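Local atomic coordinates of odorant binding protein 4 (Chrysopa pallens, PDB entry 6JPM), a protein that probably binds small odorant molecules, as a secreted member of the PBP/GOBP family of insect odorant-binding proteins. Residues Y78-A92 and F104-F117. Sequence-based numbering, arbitrary orientation.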
loop_
_atom_site.group_PDB
_atom_site.type_symbol
_atom_site.label_atom_id
_atom_site.label_comp_id
_atom_site.label_asym_id
_atom_site.label_seq_id
_atom_site.Cartn_x
_atom_site.Cartn_y
_atom_site.Cartn_z
ATOM N N TYR A 78 12.351 -2.013 -8.324
ATOM C CA TYR A 78 11.439 -1.288 -7.414
ATOM C C TYR A 78 12.235 -0.726 -6.248
ATOM O O TYR A 78 11.800 0.248 -5.683
ATOM C CB TYR A 78 10.344 -2.228 -6.903
ATOM C CG TYR A 78 9.246 -2.512 -7.889
ATOM C CD1 TYR A 78 8.418 -1.510 -8.322
ATOM C CD2 TYR A 78 9.047 -3.771 -8.410
ATOM C CE1 TYR A 78 7.412 -1.740 -9.231
ATOM C CE2 TYR A 78 8.044 -4.028 -9.323
ATOM C CZ TYR A 78 7.220 -3.006 -9.736
ATOM O OH TYR A 78 6.220 -3.214 -10.625
ATOM N N GLN A 79 13.415 -1.274 -5.995
ATOM C CA GLN A 79 14.234 -0.870 -4.832
ATOM C C GLN A 79 14.453 0.639 -4.753
ATOM O O GLN A 79 14.175 1.223 -3.753
ATOM C CB GLN A 79 15.557 -1.610 -4.845
ATOM C CG GLN A 79 15.911 -2.175 -3.489
ATOM C CD GLN A 79 16.047 -3.666 -3.562
ATOM O OE1 GLN A 79 16.007 -4.251 -4.629
ATOM N NE2 GLN A 79 16.212 -4.297 -2.417
ATOM N N GLU A 80 14.905 1.250 -5.819
ATOM C CA GLU A 80 15.215 2.685 -5.758
ATOM C C GLU A 80 13.941 3.512 -5.640
ATOM O O GLU A 80 13.940 4.452 -4.859
ATOM C CB GLU A 80 16.018 3.070 -6.990
ATOM C CG GLU A 80 16.654 4.421 -6.861
ATOM C CD GLU A 80 17.945 4.579 -7.643
ATOM O OE1 GLU A 80 18.582 5.631 -7.486
ATOM O OE2 GLU A 80 18.305 3.650 -8.392
ATOM N N SER A 81 12.916 3.173 -6.414
ATOM C CA SER A 81 11.659 3.948 -6.399
ATOM C C SER A 81 10.982 3.828 -5.040
ATOM O O SER A 81 10.451 4.796 -4.614
ATOM C CB SER A 81 10.731 3.577 -7.512
ATOM O OG SER A 81 10.561 2.193 -7.571
ATOM N N THR A 82 11.078 2.682 -4.397
ATOM C CA THR A 82 10.433 2.501 -3.083
ATOM C C THR A 82 11.130 3.351 -2.025
ATOM O O THR A 82 10.451 4.015 -1.287
ATOM C CB THR A 82 10.335 1.025 -2.719
ATOM O OG1 THR A 82 9.365 0.536 -3.626
ATOM C CG2 THR A 82 9.840 0.812 -1.316
ATOM N N LYS A 83 12.453 3.324 -2.009
ATOM C CA LYS A 83 13.246 4.103 -1.032
ATOM C C LYS A 83 12.858 5.571 -1.144
ATOM O O LYS A 83 12.543 6.148 -0.146
ATOM C CB LYS A 83 14.742 3.877 -1.267
ATOM C CG LYS A 83 15.236 2.441 -1.118
ATOM C CD LYS A 83 16.689 2.304 -0.677
ATOM C CE LYS A 83 17.436 1.139 -1.294
ATOM N NZ LYS A 83 18.278 1.542 -2.451
ATOM N N LYS A 84 12.833 6.111 -2.348
ATOM C CA LYS A 84 12.488 7.527 -2.553
ATOM C C LYS A 84 11.056 7.800 -2.096
ATOM O O LYS A 84 10.821 8.833 -1.527
ATOM C CB LYS A 84 12.588 7.891 -4.030
ATOM C CG LYS A 84 13.989 8.087 -4.581
ATOM C CD LYS A 84 14.122 9.313 -5.425
ATOM C CE LYS A 84 15.546 9.597 -5.831
ATOM N NZ LYS A 84 15.688 9.696 -7.297
ATOM N N SER A 85 10.132 6.897 -2.404
ATOM C CA SER A 85 8.743 7.131 -2.026
ATOM C C SER A 85 8.551 7.066 -0.510
ATOM O O SER A 85 7.818 7.888 0.057
ATOM C CB SER A 85 7.841 6.129 -2.746
ATOM O OG SER A 85 7.824 6.417 -4.135
ATOM N N ILE A 86 9.186 6.098 0.162
ATOM C CA ILE A 86 9.060 6.013 1.618
ATOM C C ILE A 86 9.673 7.240 2.282
ATOM O O ILE A 86 9.085 7.816 3.206
ATOM C CB ILE A 86 9.685 4.714 2.158
ATOM C CG1 ILE A 86 8.631 3.619 2.300
ATOM C CG2 ILE A 86 10.330 4.948 3.514
ATOM C CD1 ILE A 86 8.467 2.795 1.079
ATOM N N GLU A 87 10.853 7.668 1.821
ATOM C CA GLU A 87 11.457 8.886 2.351
ATOM C C GLU A 87 10.509 10.066 2.206
ATOM O O GLU A 87 10.339 10.859 3.135
ATOM C CB GLU A 87 12.782 9.181 1.641
ATOM C CG GLU A 87 13.933 8.252 2.016
ATOM C CD GLU A 87 15.212 8.543 1.233
ATOM O OE1 GLU A 87 15.180 9.380 0.303
ATOM O OE2 GLU A 87 16.255 7.927 1.549
ATOM N N GLU A 88 9.863 10.186 1.052
ATOM C CA GLU A 88 8.968 11.311 0.832
ATOM C C GLU A 88 7.682 11.173 1.635
ATOM O O GLU A 88 7.096 12.184 2.040
ATOM C CB GLU A 88 8.661 11.433 -0.658
ATOM C CG GLU A 88 7.476 12.319 -0.984
ATOM C CD GLU A 88 7.305 12.526 -2.468
ATOM O OE1 GLU A 88 6.291 13.123 -2.869
ATOM O OE2 GLU A 88 8.189 12.088 -3.230
ATOM N N CYS A 89 7.243 9.943 1.910
ATOM C CA CYS A 89 5.919 9.703 2.473
ATOM C C CYS A 89 5.935 9.228 3.921
ATOM O O CYS A 89 4.886 8.833 4.436
ATOM C CB CYS A 89 5.162 8.699 1.596
ATOM S SG CYS A 89 4.825 9.338 -0.073
ATOM N N LYS A 90 7.077 9.289 4.608
ATOM C CA LYS A 90 7.160 8.611 5.897
ATOM C C LYS A 90 6.412 9.336 7.005
ATOM O O LYS A 90 6.271 8.773 8.092
ATOM C CB LYS A 90 8.620 8.396 6.301
ATOM C CG LYS A 90 9.417 9.648 6.508
ATOM C CD LYS A 90 10.911 9.329 6.485
ATOM C CE LYS A 90 11.275 8.184 7.428
ATOM N NZ LYS A 90 11.316 8.600 8.865
ATOM N N SER A 91 5.915 10.546 6.757
ATOM C CA SER A 91 5.031 11.228 7.695
ATOM C C SER A 91 3.624 11.422 7.144
ATOM O O SER A 91 2.827 12.139 7.755
ATOM C CB SER A 91 5.624 12.579 8.104
ATOM O OG SER A 91 6.836 12.395 8.814
ATOM N N ALA A 92 3.290 10.795 6.019
ATOM C CA ALA A 92 1.945 10.907 5.475
ATOM C C ALA A 92 0.940 10.014 6.183
ATOM O O ALA A 92 -0.229 10.021 5.802
ATOM C CB ALA A 92 1.939 10.576 3.971
ATOM N N PHE A 104 -1.176 7.426 3.654
ATOM C CA PHE A 104 0.137 6.922 3.265
ATOM C C PHE A 104 0.111 6.355 1.845
ATOM O O PHE A 104 0.999 6.646 1.041
ATOM C CB PHE A 104 0.588 5.853 4.270
ATOM C CG PHE A 104 1.934 5.232 3.960
ATOM C CD1 PHE A 104 3.101 5.999 3.977
ATOM C CD2 PHE A 104 2.038 3.875 3.682
ATOM C CE1 PHE A 104 4.354 5.425 3.710
ATOM C CE2 PHE A 104 3.271 3.294 3.405
ATOM C CZ PHE A 104 4.433 4.077 3.416
ATOM N N ALA A 105 -0.914 5.554 1.517
ATOM C CA ALA A 105 -0.998 4.945 0.190
ATOM C C ALA A 105 -1.145 5.996 -0.903
ATOM O O ALA A 105 -0.513 5.897 -1.961
ATOM C CB ALA A 105 -2.170 3.964 0.134
ATOM N N LYS A 106 -2.018 6.984 -0.693
ATOM C CA LYS A 106 -2.173 8.046 -1.688
ATOM C C LYS A 106 -0.844 8.736 -1.934
ATOM O O LYS A 106 -0.509 9.067 -3.074
ATOM C CB LYS A 106 -3.193 9.102 -1.233
ATOM C CG LYS A 106 -4.603 8.617 -1.040
ATOM C CD LYS A 106 -5.554 9.804 -0.999
ATOM C CE LYS A 106 -5.153 10.802 0.067
ATOM N NZ LYS A 106 -6.141 11.903 0.205
ATOM N N CYS A 107 -0.083 8.981 -0.860
ATOM C CA CYS A 107 1.216 9.628 -1.007
ATOM C C CYS A 107 2.150 8.763 -1.840
ATOM O O CYS A 107 2.838 9.258 -2.744
ATOM C CB CYS A 107 1.821 9.911 0.372
ATOM S SG CYS A 107 3.425 10.783 0.300
ATOM N N LEU A 108 2.192 7.462 -1.540
ATOM C CA LEU A 108 3.088 6.569 -2.263
ATOM C C LEU A 108 2.787 6.593 -3.751
ATOM O O LEU A 108 3.704 6.656 -4.580
ATOM C CB LEU A 108 2.966 5.143 -1.740
ATOM C CG LEU A 108 3.610 4.848 -0.393
ATOM C CD1 LEU A 108 3.414 3.379 -0.098
ATOM C CD2 LEU A 108 5.090 5.222 -0.400
ATOM N N TYR A 109 1.497 6.537 -4.104
ATOM C CA TYR A 109 1.101 6.572 -5.508
ATOM C C TYR A 109 1.557 7.868 -6.166
ATOM O O TYR A 109 2.207 7.850 -7.217
ATOM C CB TYR A 109 -0.415 6.401 -5.642
ATOM C CG TYR A 109 -0.852 6.418 -7.092
ATOM C CD1 TYR A 109 -1.059 7.628 -7.753
ATOM C CD2 TYR A 109 -1.013 5.237 -7.814
ATOM C CE1 TYR A 109 -1.416 7.671 -9.083
ATOM C CE2 TYR A 109 -1.379 5.271 -9.163
ATOM C CZ TYR A 109 -1.584 6.499 -9.786
ATOM O OH TYR A 109 -1.951 6.590 -11.109
ATOM N N LEU A 110 1.239 9.008 -5.548
ATOM C CA LEU A 110 1.574 10.298 -6.142
ATOM C C LEU A 110 3.074 10.548 -6.231
ATOM O O LEU A 110 3.505 11.335 -7.080
ATOM C CB LEU A 110 0.910 11.426 -5.357
ATOM C CG LEU A 110 -0.611 11.426 -5.467
ATOM C CD1 LEU A 110 -1.201 12.538 -4.606
ATOM C CD2 LEU A 110 -1.009 11.570 -6.928
ATOM N N SER A 111 3.859 9.912 -5.385
ATOM C CA SER A 111 5.320 10.131 -5.458
ATOM C C SER A 111 5.903 9.475 -6.707
ATOM O O SER A 111 6.912 9.936 -7.167
ATOM C CB SER A 111 6.008 9.676 -4.234
ATOM O OG SER A 111 6.335 8.324 -4.329
ATOM N N ASN A 112 5.239 8.460 -7.239
ATOM C CA ASN A 112 5.754 7.688 -8.398
ATOM C C ASN A 112 4.636 6.805 -8.943
ATOM O O ASN A 112 4.651 5.656 -8.684
ATOM C CB ASN A 112 6.966 6.840 -8.009
ATOM C CG ASN A 112 7.844 6.499 -9.192
ATOM O OD1 ASN A 112 7.446 6.666 -10.323
ATOM N ND2 ASN A 112 9.027 5.998 -8.942
ATOM N N PRO A 113 3.676 7.337 -9.693
ATOM C CA PRO A 113 2.578 6.544 -10.179
ATOM C C PRO A 113 2.983 5.281 -10.937
ATOM O O PRO A 113 2.414 4.285 -10.697
ATOM C CB PRO A 113 1.806 7.512 -11.058
ATOM C CG PRO A 113 2.145 8.837 -10.505
ATOM C CD PRO A 113 3.572 8.728 -10.036
ATOM N N GLU A 114 4.039 5.366 -11.731
ATOM C CA GLU A 114 4.455 4.218 -12.559
ATOM C C GLU A 114 4.998 3.071 -11.711
ATOM O O GLU A 114 4.835 1.978 -12.118
ATOM C CB GLU A 114 5.495 4.678 -13.577
ATOM C CG GLU A 114 5.894 3.621 -14.583
ATOM C CD GLU A 114 4.821 3.166 -15.563
ATOM O OE1 GLU A 114 5.052 2.165 -16.245
ATOM O OE2 GLU A 114 3.777 3.805 -15.647
ATOM N N MET A 115 5.625 3.353 -10.583
ATOM C CA MET A 115 6.269 2.297 -9.776
ATOM C C MET A 115 5.405 1.864 -8.582
ATOM O O MET A 115 5.853 1.142 -7.763
ATOM C CB MET A 115 7.651 2.761 -9.305
ATOM C CG MET A 115 8.524 3.280 -10.423
ATOM S SD MET A 115 8.728 2.096 -11.721
ATOM C CE MET A 115 9.546 0.785 -10.842
ATOM N N TYR A 116 4.169 2.283 -8.542
ATOM C CA TYR A 116 3.289 1.876 -7.457
ATOM C C TYR A 116 2.860 0.429 -7.665
ATOM O O TYR A 116 2.362 0.070 -8.735
ATOM C CB TYR A 116 2.086 2.814 -7.419
ATOM C CG TYR A 116 1.050 2.540 -6.368
ATOM C CD1 TYR A 116 1.180 3.075 -5.093
ATOM C CD2 TYR A 116 -0.088 1.798 -6.659
ATOM C CE1 TYR A 116 0.231 2.856 -4.132
ATOM C CE2 TYR A 116 -1.055 1.573 -5.692
ATOM C CZ TYR A 116 -0.886 2.110 -4.433
ATOM O OH TYR A 116 -1.821 1.909 -3.453
ATOM N N PHE A 117 3.059 -0.414 -6.650
ATOM C CA PHE A 117 2.741 -1.829 -6.791
ATOM C C PHE A 117 1.828 -2.382 -5.700
ATOM O O PHE A 117 1.623 -3.601 -5.658
ATOM C CB PHE A 117 4.022 -2.665 -6.842
ATOM C CG PHE A 117 4.908 -2.480 -5.648
ATOM C CD1 PHE A 117 4.628 -3.125 -4.442
ATOM C CD2 PHE A 117 6.028 -1.662 -5.725
ATOM C CE1 PHE A 117 5.446 -2.939 -3.328
ATOM C CE2 PHE A 117 6.850 -1.482 -4.625
ATOM C CZ PHE A 117 6.560 -2.117 -3.424
HETATM O O HOH W 1 8.227 1.942 -6.239
HETATM O O HOH W 2 10.035 7.310 -6.181
HETATM O O HOH W 3 3.518 12.295 -2.743
#
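Cys-89 and Cys-107 join helix 76-89 covalently to helix 99-111 through a disulfide with chi3 of -84°, one of three in this mainly helical fold of the PBP/GOBP family. Small and slender residues suit the surroundings: Cys-89 is a knob held among Phe-104, Cys-107, Leu-108 and Ser-111, and the methyl CB of Ala-92 rests 3.7 Å from CB of Cys-107. Phe-104 turns its ring edge to the carbonyl of Cys-89, whose O lies in the ring plane 3.4 Å from CD1. Leu-108 reaches with CD2 to CB of Ser-85, while Ile-86, which also packs on Met-64 and Val-67 of helix 64-70, lies farther off, its CG1 4.4 Å from CZ of Phe-104.

Aromatic packing fastens the other end. Phe-117 and Tyr-78 form a T-shaped (edge-to-face) pair, CD2 of Phe-117 lying over the Tyr-78 face 3.5 Å from CD1. The side chain of Met-115 folds back on itself (chi2 -56°, chi3 -62°), which carries CE to CD1 of Tyr-78.

Polar links run along the whole seam. The small side chain of Ser-85 lets its CA come within 5.7 Å of CA of Leu-108, and Ser-111 OG donates to Leu-108 O at 3.1 Å. One water bridges Ser-81 OG to Met-115 O, another Ser-81 O to Asn-112 ND2, and a third Glu-88 OE1 to Cys-107 O. Covalent and aromatic ties at the two ends, with water bridges between and beside them, thus secure the chain beyond helix 99-111 as well as the helix itself.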